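Local structure of uncharacterized protein (Bacteroides ovatus, 4FS7) at residues Gly231-Ile236 with Asp254-Ser259; Val248-Thr253 with Phe272-Gly277; Leu265-Ser270 with Ile287-Thr292; Thr292-Ser297 with Phe316-Ser321. The protein is of unknown function but, as an extracellular leucine-rich repeat protein of the BspA type, probably takes part in protein binding. All blocks are in the same frame, centred on the assembly; numbering follows the deposited sequence. Where two conformers were deposited one is given.

Contact 1: residues Gly231-Ile236 with Asp254-Ser259; sequences GVKNII and DLESIS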
loop_
_atom_site.group_PDB
_atom_site.type_symbol
_atom_site.label_atom_id
_atom_site.label_comp_id
_atom_site.label_asym_id
_atom_site.label_seq_id
_atom_site.Cartn_x
_atom_site.Cartn_y
_atom_site.Cartn_z
ATOM N N GLY A 231 0.779 2.361 10.489
ATOM C CA GLY A 231 0.980 2.748 11.872
ATOM C C GLY A 231 1.210 4.241 12.054
ATOM O O GLY A 231 1.618 4.659 13.146
ATOM N N VAL A 232 0.972 5.055 11.024
ATOM C CA VAL A 232 1.296 6.470 11.112
ATOM C C VAL A 232 0.489 7.167 12.207
ATOM O O VAL A 232 -0.687 6.868 12.435
ATOM C CB VAL A 232 1.063 7.166 9.740
ATOM C CG1 VAL A 232 2.094 6.584 8.717
ATOM C CG2 VAL A 232 -0.387 6.989 9.249
ATOM N N LYS A 233 1.134 8.114 12.891
ATOM C CA LYS A 233 0.515 8.806 14.044
ATOM C C LYS A 233 0.065 10.221 13.741
ATOM O O LYS A 233 -1.022 10.620 14.145
ATOM C CB LYS A 233 1.510 8.842 15.213
ATOM C CG LYS A 233 0.947 9.481 16.504
ATOM C CD LYS A 233 2.081 9.668 17.563
ATOM C CE LYS A 233 1.559 9.722 18.999
ATOM N NZ LYS A 233 1.050 8.374 19.474
ATOM N N ASN A 234 0.894 11.009 13.046
ATOM C CA ASN A 234 0.589 12.399 12.725
ATOM C C ASN A 234 1.002 12.644 11.296
ATOM O O ASN A 234 2.177 12.507 10.954
ATOM C CB ASN A 234 1.318 13.379 13.664
ATOM C CG ASN A 234 0.920 13.199 15.101
ATOM O OD1 ASN A 234 -0.204 13.557 15.519
ATOM N ND2 ASN A 234 1.789 12.627 15.861
ATOM N N ILE A 235 0.049 12.939 10.430
ATOM C CA ILE A 235 0.315 13.150 9.039
ATOM C C ILE A 235 0.172 14.626 8.704
ATOM O O ILE A 235 -0.825 15.286 9.033
ATOM C CB ILE A 235 -0.671 12.290 8.168
ATOM C CG1 ILE A 235 -0.251 10.839 8.207
ATOM C CG2 ILE A 235 -0.729 12.791 6.710
ATOM C CD1 ILE A 235 1.076 10.522 7.442
ATOM N N ILE A 236 1.151 15.141 8.004
ATOM C CA ILE A 236 1.081 16.423 7.327
ATOM C C ILE A 236 1.283 16.163 5.865
ATOM O O ILE A 236 2.327 15.605 5.453
ATOM C CB ILE A 236 2.136 17.425 7.863
ATOM C CG1 ILE A 236 1.906 17.708 9.351
ATOM C CG2 ILE A 236 2.121 18.685 7.031
ATOM C CD1 ILE A 236 2.908 18.658 9.939
ATOM N N ASP A 254 -3.937 4.118 14.498
ATOM C CA ASP A 254 -3.001 4.844 15.331
ATOM C C ASP A 254 -2.875 6.303 14.939
ATOM O O ASP A 254 -2.202 7.098 15.599
ATOM C CB ASP A 254 -1.613 4.182 15.292
ATOM C CG ASP A 254 -1.618 2.801 15.864
ATOM O OD1 ASP A 254 -2.402 2.604 16.790
ATOM O OD2 ASP A 254 -0.877 1.919 15.356
ATOM N N LEU A 255 -3.567 6.711 13.887
ATOM C CA LEU A 255 -3.471 8.041 13.326
ATOM C C LEU A 255 -4.267 8.982 14.206
ATOM O O LEU A 255 -5.499 8.834 14.327
ATOM C CB LEU A 255 -3.999 8.055 11.897
ATOM C CG LEU A 255 -3.972 9.358 11.136
ATOM C CD1 LEU A 255 -2.558 9.929 11.001
ATOM C CD2 LEU A 255 -4.590 9.139 9.747
ATOM N N GLU A 256 -3.582 9.949 14.804
ATOM C CA GLU A 256 -4.162 10.882 15.761
ATOM C C GLU A 256 -4.463 12.265 15.228
ATOM O O GLU A 256 -5.356 12.947 15.738
ATOM C CB GLU A 256 -3.265 11.000 16.979
ATOM C CG GLU A 256 -3.142 9.734 17.774
ATOM C CD GLU A 256 -2.175 9.855 18.973
ATOM O OE1 GLU A 256 -1.763 10.999 19.320
ATOM O OE2 GLU A 256 -1.857 8.810 19.574
ATOM N N SER A 257 -3.679 12.744 14.290
ATOM C CA SER A 257 -3.903 14.035 13.686
ATOM C C SER A 257 -3.535 14.026 12.225
ATOM O O SER A 257 -2.606 13.324 11.800
ATOM C CB SER A 257 -3.165 15.192 14.352
ATOM O OG SER A 257 -1.805 15.156 14.070
ATOM N N ILE A 258 -4.208 14.870 11.455
ATOM C CA ILE A 258 -3.952 15.134 10.061
ATOM C C ILE A 258 -4.027 16.611 9.738
ATOM O O ILE A 258 -4.857 17.341 10.294
ATOM C CB ILE A 258 -4.864 14.287 9.089
ATOM C CG1 ILE A 258 -6.328 14.749 9.016
ATOM C CG2 ILE A 258 -4.750 12.813 9.446
ATOM C CD1 ILE A 258 -6.597 15.791 7.910
ATOM N N SER A 259 -3.182 17.021 8.809
ATOM C CA SER A 259 -3.159 18.363 8.305
ATOM C C SER A 259 -3.006 18.334 6.811
ATOM O O SER A 259 -1.995 17.802 6.298
ATOM C CB SER A 259 -2.000 19.103 8.950
ATOM O OG SER A 259 -1.862 20.382 8.343
HETATM O O HOH W 1 -2.326 4.572 12.078
HETATM O O HOH W 2 -1.053 13.372 18.355
HETATM O O HOH W 3 -1.066 16.411 11.683
#
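The two flat polar groups here are approached in different ways. Lys233 NZ stands above the plane of the Glu256 carboxylate, 2.9 Å from Glu256 OE2 in a salt bridge. The carboxamide of Asn234 is instead used in its plane, where Ser257 OG donates to a lone pair of Asn234 OD1 at 2.7 Å. A water donating to both Asn234 OD1 and Glu256 OE1 ties the two groups together at the surface. The lysine runs alongside the glutamate, both pointing the same way, and only its last torsion bends (chi4 70°), turning the ammonium onto the carboxylate. Replacing Glu256 by an alanine would remove both the salt bridge and the water link, and would probably leave the tip of Lys233 less firmly placed. Beneath this polar surface the backbones lock in parallel register: Lys233 O accepts from Glu256 N at 2.7 Å and weakly from Ser257 N, Ile235 N donates to Ser257 O at 3.0 Å, and Ile235 O receives Ser259 N at 2.9 Å. On the face carrying Ile235 and Ile258, apolar groups take over. Leu255 CD1 lies 3.7 Å from Ile235 CG1, the two side chains crossing at about a right angle, while Val232 runs beside Leu255. The strands run parallel with axes 4.8 Å apart, and Ile235 and Ile258 face the interior, as expected of neighbouring coils in a leucine-rich repeat solenoid.

Contact 2: residues Val248-Thr253 with Phe272-Gly277; sequences VFYGCT and FYNCSG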
loop_
_atom_site.group_PDB
_atom_site.type_symbol
_atom_site.label_atom_id
_atom_site.label_comp_id
_atom_site.label_asym_id
_atom_site.label_seq_id
_atom_site.Cartn_x
_atom_site.Cartn_y
_atom_site.Cartn_z
ATOM N N VAL A 248 -6.783 6.633 1.049
ATOM C CA VAL A 248 -5.361 6.519 1.189
ATOM C C VAL A 248 -4.960 6.070 2.580
ATOM O O VAL A 248 -3.991 5.343 2.710
ATOM C CB VAL A 248 -4.622 7.809 0.775
ATOM C CG1 VAL A 248 -3.118 7.713 1.033
ATOM C CG2 VAL A 248 -4.885 8.171 -0.681
ATOM N N PHE A 249 -5.679 6.552 3.605
ATOM C CA PHE A 249 -5.397 6.231 4.952
ATOM C C PHE A 249 -6.506 5.378 5.588
ATOM O O PHE A 249 -6.711 5.357 6.813
ATOM C CB PHE A 249 -5.184 7.504 5.791
ATOM C CG PHE A 249 -4.002 8.295 5.335
ATOM C CD1 PHE A 249 -2.711 7.992 5.792
ATOM C CD2 PHE A 249 -4.143 9.302 4.398
ATOM C CE1 PHE A 249 -1.609 8.697 5.345
ATOM C CE2 PHE A 249 -3.068 10.005 3.964
ATOM C CZ PHE A 249 -1.783 9.701 4.415
ATOM N N TYR A 250 -7.193 4.606 4.769
ATOM C CA TYR A 250 -8.333 3.838 5.256
ATOM C C TYR A 250 -7.994 2.998 6.457
ATOM O O TYR A 250 -7.062 2.201 6.434
ATOM C CB TYR A 250 -8.843 2.913 4.131
ATOM C CG TYR A 250 -10.091 2.180 4.502
ATOM C CD1 TYR A 250 -10.030 1.025 5.261
ATOM C CD2 TYR A 250 -11.334 2.661 4.165
ATOM C CE1 TYR A 250 -11.180 0.382 5.708
ATOM C CE2 TYR A 250 -12.489 1.995 4.576
ATOM C CZ TYR A 250 -12.402 0.884 5.354
ATOM O OH TYR A 250 -13.605 0.307 5.771
ATOM N N GLY A 251 -8.769 3.135 7.538
ATOM C CA GLY A 251 -8.670 2.255 8.651
ATOM C C GLY A 251 -7.436 2.356 9.518
ATOM O O GLY A 251 -7.164 1.449 10.296
ATOM N N CYS A 252 -6.640 3.419 9.353
ATOM C CA CYS A 252 -5.445 3.598 10.192
ATOM C C CYS A 252 -5.901 3.816 11.624
ATOM O O CYS A 252 -6.594 4.750 11.888
ATOM C CB CYS A 252 -4.600 4.768 9.736
ATOM S SG CYS A 252 -3.738 4.470 8.184
ATOM N N THR A 253 -5.527 2.959 12.542
ATOM C CA THR A 253 -6.046 3.034 13.909
ATOM C C THR A 253 -5.176 3.835 14.884
ATOM O O THR A 253 -5.640 4.204 15.968
ATOM C CB THR A 253 -6.252 1.604 14.484
ATOM O OG1 THR A 253 -5.009 0.928 14.550
ATOM C CG2 THR A 253 -7.232 0.822 13.644
ATOM N N PHE A 272 -9.945 9.102 5.209
ATOM C CA PHE A 272 -9.752 8.732 6.598
ATOM C C PHE A 272 -10.893 7.899 7.124
ATOM O O PHE A 272 -11.164 7.853 8.330
ATOM C CB PHE A 272 -9.524 9.966 7.470
ATOM C CG PHE A 272 -8.378 10.809 6.992
ATOM C CD1 PHE A 272 -7.066 10.377 7.144
ATOM C CD2 PHE A 272 -8.586 11.990 6.348
ATOM C CE1 PHE A 272 -6.030 11.134 6.679
ATOM C CE2 PHE A 272 -7.511 12.768 5.860
ATOM C CZ PHE A 272 -6.233 12.285 6.012
ATOM N N TYR A 273 -11.541 7.159 6.221
ATOM C CA TYR A 273 -12.648 6.299 6.609
ATOM C C TYR A 273 -12.187 5.306 7.673
ATOM O O TYR A 273 -11.162 4.631 7.500
ATOM C CB TYR A 273 -13.120 5.573 5.356
ATOM C CG TYR A 273 -14.517 4.961 5.354
ATOM C CD1 TYR A 273 -14.880 3.933 6.188
ATOM C CD2 TYR A 273 -15.473 5.405 4.428
ATOM C CE1 TYR A 273 -16.171 3.405 6.154
ATOM C CE2 TYR A 273 -16.739 4.847 4.392
ATOM C CZ TYR A 273 -17.068 3.859 5.249
ATOM O OH TYR A 273 -18.334 3.311 5.199
ATOM N N ASN A 274 -12.931 5.209 8.772
ATOM C CA ASN A 274 -12.635 4.293 9.847
ATOM C C ASN A 274 -11.306 4.554 10.547
ATOM O O ASN A 274 -10.748 3.661 11.182
ATOM C CB ASN A 274 -12.758 2.818 9.399
ATOM C CG ASN A 274 -14.186 2.310 9.385
ATOM O OD1 ASN A 274 -15.030 2.812 10.083
ATOM N ND2 ASN A 274 -14.454 1.316 8.576
ATOM N N CYS A 275 -10.830 5.809 10.518
ATOM C CA CYS A 275 -9.670 6.207 11.324
ATOM C C CYS A 275 -10.184 6.539 12.729
ATOM O O CYS A 275 -10.342 7.679 13.109
ATOM C CB CYS A 275 -8.942 7.359 10.698
ATOM S SG CYS A 275 -7.984 6.856 9.221
ATOM N N SER A 276 -10.384 5.485 13.513
ATOM C CA SER A 276 -11.081 5.564 14.789
ATOM C C SER A 276 -10.259 6.104 15.949
ATOM O O SER A 276 -10.820 6.358 17.013
ATOM C CB SER A 276 -11.637 4.183 15.118
ATOM O OG SER A 276 -10.573 3.255 15.222
ATOM N N GLY A 277 -8.988 6.398 15.691
ATOM C CA GLY A 277 -8.131 7.115 16.648
ATOM C C GLY A 277 -7.900 8.571 16.332
ATOM O O GLY A 277 -7.261 9.302 17.107
HETATM O O HOH W 4 -7.175 6.747 13.560
HETATM O O HOH W 5 -8.187 3.328 16.998
#
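Phe249 and Phe272 form the apolar centre, their side chains lying side by side with ring planes 16° apart but slid so far that they barely overlap. Phe249 CD2 meets Phe272 CE1 at 3.5 Å, and Val248 CG1 sits over one face of the Phe249 ring. Next to them Cys275 SG, anti to its own carbonyl carbon, packs 4.0 Å from Cys252 CB and comes within 3.1 Å of Phe249 O. Further out the same offset pairing recurs in Tyr250 and Tyr273, with Tyr250 CE2 3.5 Å from Tyr273 CD1. Both tyrosines have CG anti to the backbone N, so the rings leave their turns in the same direction. Tyr273 O lies over one face of the Tyr250 ring and also takes the main bond of the contact, from Gly251 N at 2.8 Å, nearly along the C=O axis. At the polar edge, Asn274 ND2 makes a weak bond to Tyr250 OH at 3.1 Å. One water joins Cys252 O to Gly277 N, and another joins Thr253 O to Ser276 OG. Two stacked type II turns, Phe249-Cys252 and Phe272-Cys275, thus carry equivalent residues in adjacent coils of the solenoid. The first leads from strand 243-244 into strand 257-260, the second from strand 266-267 into strand 280-283, and Phe272 packs inward on Ile258 and Ile260 of strand 257-260.

Contact 3: residues Leu265-Ser270 with Ile287-Thr292; sequences LRIGGS and IVPEKT. With EDO (1,2-ethanediol), chain C.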
loop_
_atom_site.group_PDB
_atom_site.type_symbol
_atom_site.label_atom_id
_atom_site.label_comp_id
_atom_site.label_asym_id
_atom_site.label_seq_id
_atom_site.Cartn_x
_atom_site.Cartn_y
_atom_site.Cartn_z
ATOM N N LEU A 265 -5.008 20.952 -3.663
ATOM C CA LEU A 265 -4.798 19.487 -3.707
ATOM C C LEU A 265 -6.029 18.723 -4.174
ATOM O O LEU A 265 -7.119 18.972 -3.654
ATOM C CB LEU A 265 -4.362 19.044 -2.329
ATOM C CG LEU A 265 -4.124 17.551 -2.105
ATOM C CD1 LEU A 265 -3.024 16.997 -3.021
ATOM C CD2 LEU A 265 -3.834 17.299 -0.658
ATOM N N ARG A 266 -5.853 17.840 -5.185
ATOM C CA ARG A 266 -6.897 16.891 -5.617
ATOM C C ARG A 266 -6.920 15.671 -4.693
ATOM O O ARG A 266 -5.876 15.088 -4.408
ATOM C CB ARG A 266 -6.632 16.416 -7.042
ATOM C CG ARG A 266 -7.585 15.350 -7.510
ATOM C CD ARG A 266 -7.583 15.151 -9.016
ATOM N NE ARG A 266 -8.670 14.246 -9.378
ATOM C CZ ARG A 266 -9.036 13.937 -10.615
ATOM N NH1 ARG A 266 -8.401 14.443 -11.660
ATOM N NH2 ARG A 266 -10.042 13.090 -10.799
ATOM N N ILE A 267 -8.112 15.272 -4.235
ATOM C CA ILE A 267 -8.257 14.251 -3.199
ATOM C C ILE A 267 -9.465 13.374 -3.534
ATOM O O ILE A 267 -10.548 13.893 -3.796
ATOM C CB ILE A 267 -8.464 14.882 -1.786
ATOM C CG1 ILE A 267 -7.361 15.896 -1.453
ATOM C CG2 ILE A 267 -8.542 13.834 -0.704
ATOM C CD1 ILE A 267 -7.570 16.629 -0.124
ATOM N N GLY A 268 -9.285 12.064 -3.494
ATOM C CA GLY A 268 -10.395 11.145 -3.635
ATOM C C GLY A 268 -11.211 11.004 -2.356
ATOM O O GLY A 268 -10.897 11.591 -1.322
ATOM N N GLY A 269 -12.274 10.219 -2.444
ATOM C CA GLY A 269 -13.140 9.963 -1.327
ATOM C C GLY A 269 -12.549 9.055 -0.272
ATOM O O GLY A 269 -11.557 8.364 -0.486
ATOM N N SER A 270 -13.205 9.044 0.883
ATOM C CA SER A 270 -12.951 8.068 1.949
ATOM C C SER A 270 -11.529 8.073 2.503
ATOM O O SER A 270 -11.062 7.061 3.001
ATOM C CB SER A 270 -13.301 6.669 1.457
ATOM O OG SER A 270 -14.687 6.578 1.095
ATOM N N ILE A 287 -12.979 21.206 -1.470
ATOM C CA ILE A 287 -14.023 20.217 -1.237
ATOM C C ILE A 287 -13.516 19.243 -0.173
ATOM O O ILE A 287 -12.371 18.771 -0.269
ATOM C CB ILE A 287 -14.342 19.444 -2.532
ATOM C CG1 ILE A 287 -14.945 20.341 -3.598
ATOM C CG2 ILE A 287 -15.276 18.231 -2.245
ATOM C CD1 ILE A 287 -14.778 19.820 -5.015
ATOM N N VAL A 288 -14.365 18.915 0.799
ATOM C CA VAL A 288 -14.196 17.753 1.666
ATOM C C VAL A 288 -14.945 16.607 0.959
ATOM O O VAL A 288 -16.162 16.630 0.917
ATOM C CB VAL A 288 -14.792 17.921 3.085
ATOM C CG1 VAL A 288 -14.573 16.619 3.942
ATOM C CG2 VAL A 288 -14.210 19.146 3.790
ATOM N N PRO A 289 -14.237 15.676 0.304
ATOM C CA PRO A 289 -14.957 14.666 -0.504
ATOM C C PRO A 289 -15.861 13.756 0.304
ATOM O O PRO A 289 -15.795 13.697 1.539
ATOM C CB PRO A 289 -13.801 13.827 -1.111
ATOM C CG PRO A 289 -12.630 14.670 -1.062
ATOM C CD PRO A 289 -12.780 15.552 0.137
ATOM N N GLU A 290 -16.689 13.008 -0.403
ATOM C CA GLU A 290 -17.526 12.019 0.242
ATOM C C GLU A 290 -16.756 11.165 1.239
ATOM O O GLU A 290 -15.638 10.713 0.943
ATOM C CB GLU A 290 -18.240 11.149 -0.810
ATOM C CG GLU A 290 -17.312 10.243 -1.613
ATOM C CD GLU A 290 -18.001 9.169 -2.429
ATOM O OE1 GLU A 290 -19.106 9.435 -2.924
ATOM O OE2 GLU A 290 -17.439 8.057 -2.597
ATOM N N LYS A 291 -17.364 10.927 2.391
ATOM C CA LYS A 291 -16.938 9.941 3.344
ATOM C C LYS A 291 -15.541 10.192 3.884
ATOM O O LYS A 291 -14.953 9.270 4.480
ATOM C CB LYS A 291 -17.038 8.528 2.729
ATOM C CG LYS A 291 -18.435 8.185 2.198
ATOM C CD LYS A 291 -18.421 6.985 1.235
ATOM C CE LYS A 291 -19.759 6.766 0.585
ATOM N NZ LYS A 291 -19.601 5.728 -0.492
ATOM N N THR A 292 -15.023 11.428 3.807
ATOM C CA THR A 292 -13.629 11.651 4.198
ATOM C C THR A 292 -13.321 11.214 5.600
ATOM O O THR A 292 -12.257 10.616 5.851
ATOM C CB THR A 292 -13.232 13.152 3.977
ATOM O OG1 THR A 292 -13.340 13.473 2.585
ATOM C CG2 THR A 292 -11.814 13.447 4.421
HETATM C C1 EDO C . -10.611 18.107 -2.952
HETATM O O1 EDO C . -10.821 19.570 -3.081
HETATM C C2 EDO C . -11.308 17.245 -4.039
HETATM O O2 EDO C . -10.406 16.977 -5.144
HETATM O O HOH W 6 -11.550 11.780 1.312
HETATM O O HOH W 7 -15.130 7.250 -1.466
#
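This is a surface contact between successive coils of the leucine-rich repeat solenoid, at a place where two parallel sheets meet without joining. Strand 266-267 is the last of one sheet and strand 287-288 the first of the next, and instead of pairing directly they are bridged by a bound 1,2-ethanediol, probably from the crystallisation liquor. Ile267 N donates to its O2 at 3.0 Å and Ile287 N to its O1 at 3.2 Å, while each diol hydroxyl returns a weak bond to the carbonyl of the same isoleucine; Ser285 OG also binds the diol. Beyond this interruption Pro289, which has no N-H to offer a neighbouring strand, turns its ring toward the facing backbone. Its CG rests 3.5 Å from Ile267 O and equally close to Gly268 O, and the ring crosses the Ile267 side chain at about a right angle. Direct backbone pairing appears at Ser270, whose N-H points nearly along the C=O axis of Glu290 at 3.0 Å from Glu290 O. Gly269 suits this close approach, since a beta carbon there would press on Glu290 CG. Water completes the polar links: one molecule donates to both Gly268 O and Thr292 OG1, and another bonds to Ser270 OG and Glu290 OE2. The type II turn Pro289-Thr292 is fastened twice at Pro289 O, by Thr292 N and by Thr292 OG1, the hydroxyl reaching Pro289 O at 2.7 Å from above the carbonyl plane.

Contact 4: residues Thr292-Ser297 with Phe316-Ser321; sequences TFYGCS and FESCTS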
loop_
_atom_site.group_PDB
_atom_site.type_symbol
_atom_site.label_atom_id
_atom_site.label_comp_id
_atom_site.label_asym_id
_atom_site.label_seq_id
_atom_site.Cartn_x
_atom_site.Cartn_y
_atom_site.Cartn_z
ATOM N N THR A 292 -15.023 11.428 3.807
ATOM C CA THR A 292 -13.629 11.651 4.198
ATOM C C THR A 292 -13.321 11.214 5.600
ATOM O O THR A 292 -12.257 10.616 5.851
ATOM C CB THR A 292 -13.232 13.152 3.977
ATOM O OG1 THR A 292 -13.340 13.473 2.585
ATOM C CG2 THR A 292 -11.814 13.447 4.421
ATOM N N PHE A 293 -14.186 11.597 6.554
ATOM C CA PHE A 293 -13.994 11.279 7.945
ATOM C C PHE A 293 -15.044 10.321 8.472
ATOM O O PHE A 293 -15.377 10.307 9.668
ATOM C CB PHE A 293 -13.953 12.579 8.791
ATOM C CG PHE A 293 -12.947 13.562 8.309
ATOM C CD1 PHE A 293 -11.591 13.363 8.553
ATOM C CD2 PHE A 293 -13.326 14.670 7.581
ATOM C CE1 PHE A 293 -10.650 14.251 8.106
ATOM C CE2 PHE A 293 -12.394 15.614 7.118
ATOM C CZ PHE A 293 -11.048 15.370 7.371
ATOM N N TYR A 294 -15.562 9.468 7.591
ATOM C CA TYR A 294 -16.598 8.512 8.021
ATOM C C TYR A 294 -16.098 7.662 9.172
ATOM O O TYR A 294 -15.027 7.050 9.072
ATOM C CB TYR A 294 -16.981 7.560 6.842
ATOM C CG TYR A 294 -18.278 6.818 7.110
ATOM C CD1 TYR A 294 -18.335 5.757 7.968
ATOM C CD2 TYR A 294 -19.478 7.258 6.527
ATOM C CE1 TYR A 294 -19.550 5.187 8.316
ATOM C CE2 TYR A 294 -20.684 6.665 6.816
ATOM C CZ TYR A 294 -20.728 5.631 7.731
ATOM O OH TYR A 294 -21.921 5.064 8.133
ATOM N N GLY A 295 -16.873 7.543 10.239
ATOM C CA GLY A 295 -16.510 6.631 11.312
ATOM C C GLY A 295 -15.335 7.061 12.124
ATOM O O GLY A 295 -14.746 6.245 12.841
ATOM N N CYS A 296 -14.979 8.333 12.089
ATOM C CA CYS A 296 -13.874 8.851 12.919
ATOM C C CYS A 296 -14.462 9.206 14.286
ATOM O O CYS A 296 -14.706 10.345 14.664
ATOM C CB CYS A 296 -13.213 10.036 12.212
ATOM S SG CYS A 296 -12.228 9.498 10.783
ATOM N N SER A 297 -14.702 8.156 15.059
ATOM C CA SER A 297 -15.444 8.222 16.299
ATOM C C SER A 297 -14.716 8.862 17.476
ATOM O O SER A 297 -15.369 9.111 18.499
ATOM C CB SER A 297 -15.972 6.824 16.673
ATOM O OG SER A 297 -14.935 5.898 16.626
ATOM N N PHE A 316 -18.705 13.471 7.575
ATOM C CA PHE A 316 -18.531 13.356 8.995
ATOM C C PHE A 316 -19.528 12.374 9.628
ATOM O O PHE A 316 -19.756 12.356 10.857
ATOM C CB PHE A 316 -18.591 14.706 9.731
ATOM C CG PHE A 316 -17.515 15.677 9.316
ATOM C CD1 PHE A 316 -16.293 15.661 9.960
ATOM C CD2 PHE A 316 -17.714 16.585 8.311
ATOM C CE1 PHE A 316 -15.297 16.547 9.605
ATOM C CE2 PHE A 316 -16.729 17.470 7.951
ATOM C CZ PHE A 316 -15.512 17.448 8.618
ATOM N N GLU A 317 -20.098 11.493 8.801
ATOM C CA GLU A 317 -21.073 10.545 9.353
ATOM C C GLU A 317 -20.390 9.663 10.415
ATOM O O GLU A 317 -19.254 9.196 10.213
ATOM C CB GLU A 317 -21.712 9.720 8.244
ATOM C CG GLU A 317 -22.631 8.623 8.773
ATOM C CD GLU A 317 -23.637 8.045 7.800
ATOM O OE1 GLU A 317 -24.018 8.719 6.864
ATOM O OE2 GLU A 317 -24.016 6.912 8.102
ATOM N N SER A 318 -21.080 9.425 11.528
ATOM C CA SER A 318 -20.615 8.545 12.570
ATOM C C SER A 318 -19.393 9.084 13.324
ATOM O O SER A 318 -18.720 8.342 14.061
ATOM C CB SER A 318 -20.421 7.097 12.079
ATOM O OG SER A 318 -21.664 6.412 12.010
ATOM N N CYS A 319 -19.195 10.405 13.282
ATOM C CA CYS A 319 -18.174 11.068 14.129
ATOM C C CYS A 319 -18.834 11.406 15.453
ATOM O O CYS A 319 -19.257 12.527 15.716
ATOM C CB CYS A 319 -17.614 12.284 13.418
ATOM S SG CYS A 319 -16.551 11.882 12.014
ATOM N N THR A 320 -18.938 10.400 16.297
ATOM C CA THR A 320 -19.774 10.399 17.491
ATOM C C THR A 320 -19.223 11.168 18.685
ATOM O O THR A 320 -19.971 11.359 19.651
ATOM C CB THR A 320 -20.099 8.963 17.918
ATOM O OG1 THR A 320 -18.884 8.216 17.991
ATOM C CG2 THR A 320 -21.106 8.300 16.945
ATOM N N SER A 321 -17.991 11.649 18.608
ATOM C CA SER A 321 -17.387 12.456 19.675
ATOM C C SER A 321 -17.303 13.947 19.339
ATOM O O SER A 321 -16.909 14.742 20.194
ATOM C CB SER A 321 -15.963 11.945 19.971
ATOM O OG SER A 321 -15.990 10.684 20.598
HETATM O O HOH W 8 -17.696 8.274 20.431
#
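Two type II turns, Phe293-Cys296 and Phe316-Cys319, lie one over the other and are joined by a nearly straight hydrogen bond from Gly295 N to Glu317 O (2.9 Å, 173°). That carbonyl does double duty, for Glu317 O also stands about 4.0 Å above the plane of the Tyr294 ring, over its centre. Tyr294 and Glu317 both set CG anti to the backbone N and run alongside each other, the glutamate extended, so that Glu317 CG touches Tyr294 CE2 at 3.4 Å. At the tips Tyr294 OH donates to Glu317 OE2 at 2.8 Å, reaching it from above the carboxylate plane, and the carboxylate is inclined 41° to the ring. A phenylalanine in place of Tyr294 would lose this hydroxyl bond and would probably weaken the hold on the glutamate tip. Glu317 also forms salt bridges to Arg337 and Arg340, which is likely to keep the buried carboxylate ionised. Such turns, stacked in register and repeated from coil to coil, build one side of the leucine-rich repeat solenoid. On the inner side the Phe293 and Phe316 rings run near parallel but slid apart, with Phe293 CD2 3.4 Å from Phe316 CE1, and Thr292 CG2 lies over one face of the Phe293 ring, off toward its rim. Cys319 SG packs 3.8 Å from Cys296 CB and comes within 3.1 Å of Phe293 O. Where the segments end, Ser321 OG donates in the carbonyl plane to Ser297 O at 2.7 Å, and a water joins Ser297 O to Thr320 OG1.

How the contacts relate
The four contacts follow the solenoid from coil to coil. Contact 1 pairs strands 234-237 and 257-260, the first two of a four-stranded sheet. Contact 2 stacks the loops leading into that sheet's second and third strands, its centre about 10 Å from that of contact 1, and the two share an apolar interior where Ile258 and Leu255 press on Phe272. Contact 3 lies about 17 Å from contact 1, centre to centre, at the break between two other sheets. Contact 4 continues the turn stack of contact 2, its centre about 10 Å from that of contact 2, and shares Thr292 with contact 3. Segments of contacts 1 and 2, and of 2 and 3, alternate along the chain, as expected when each coil packs on the next.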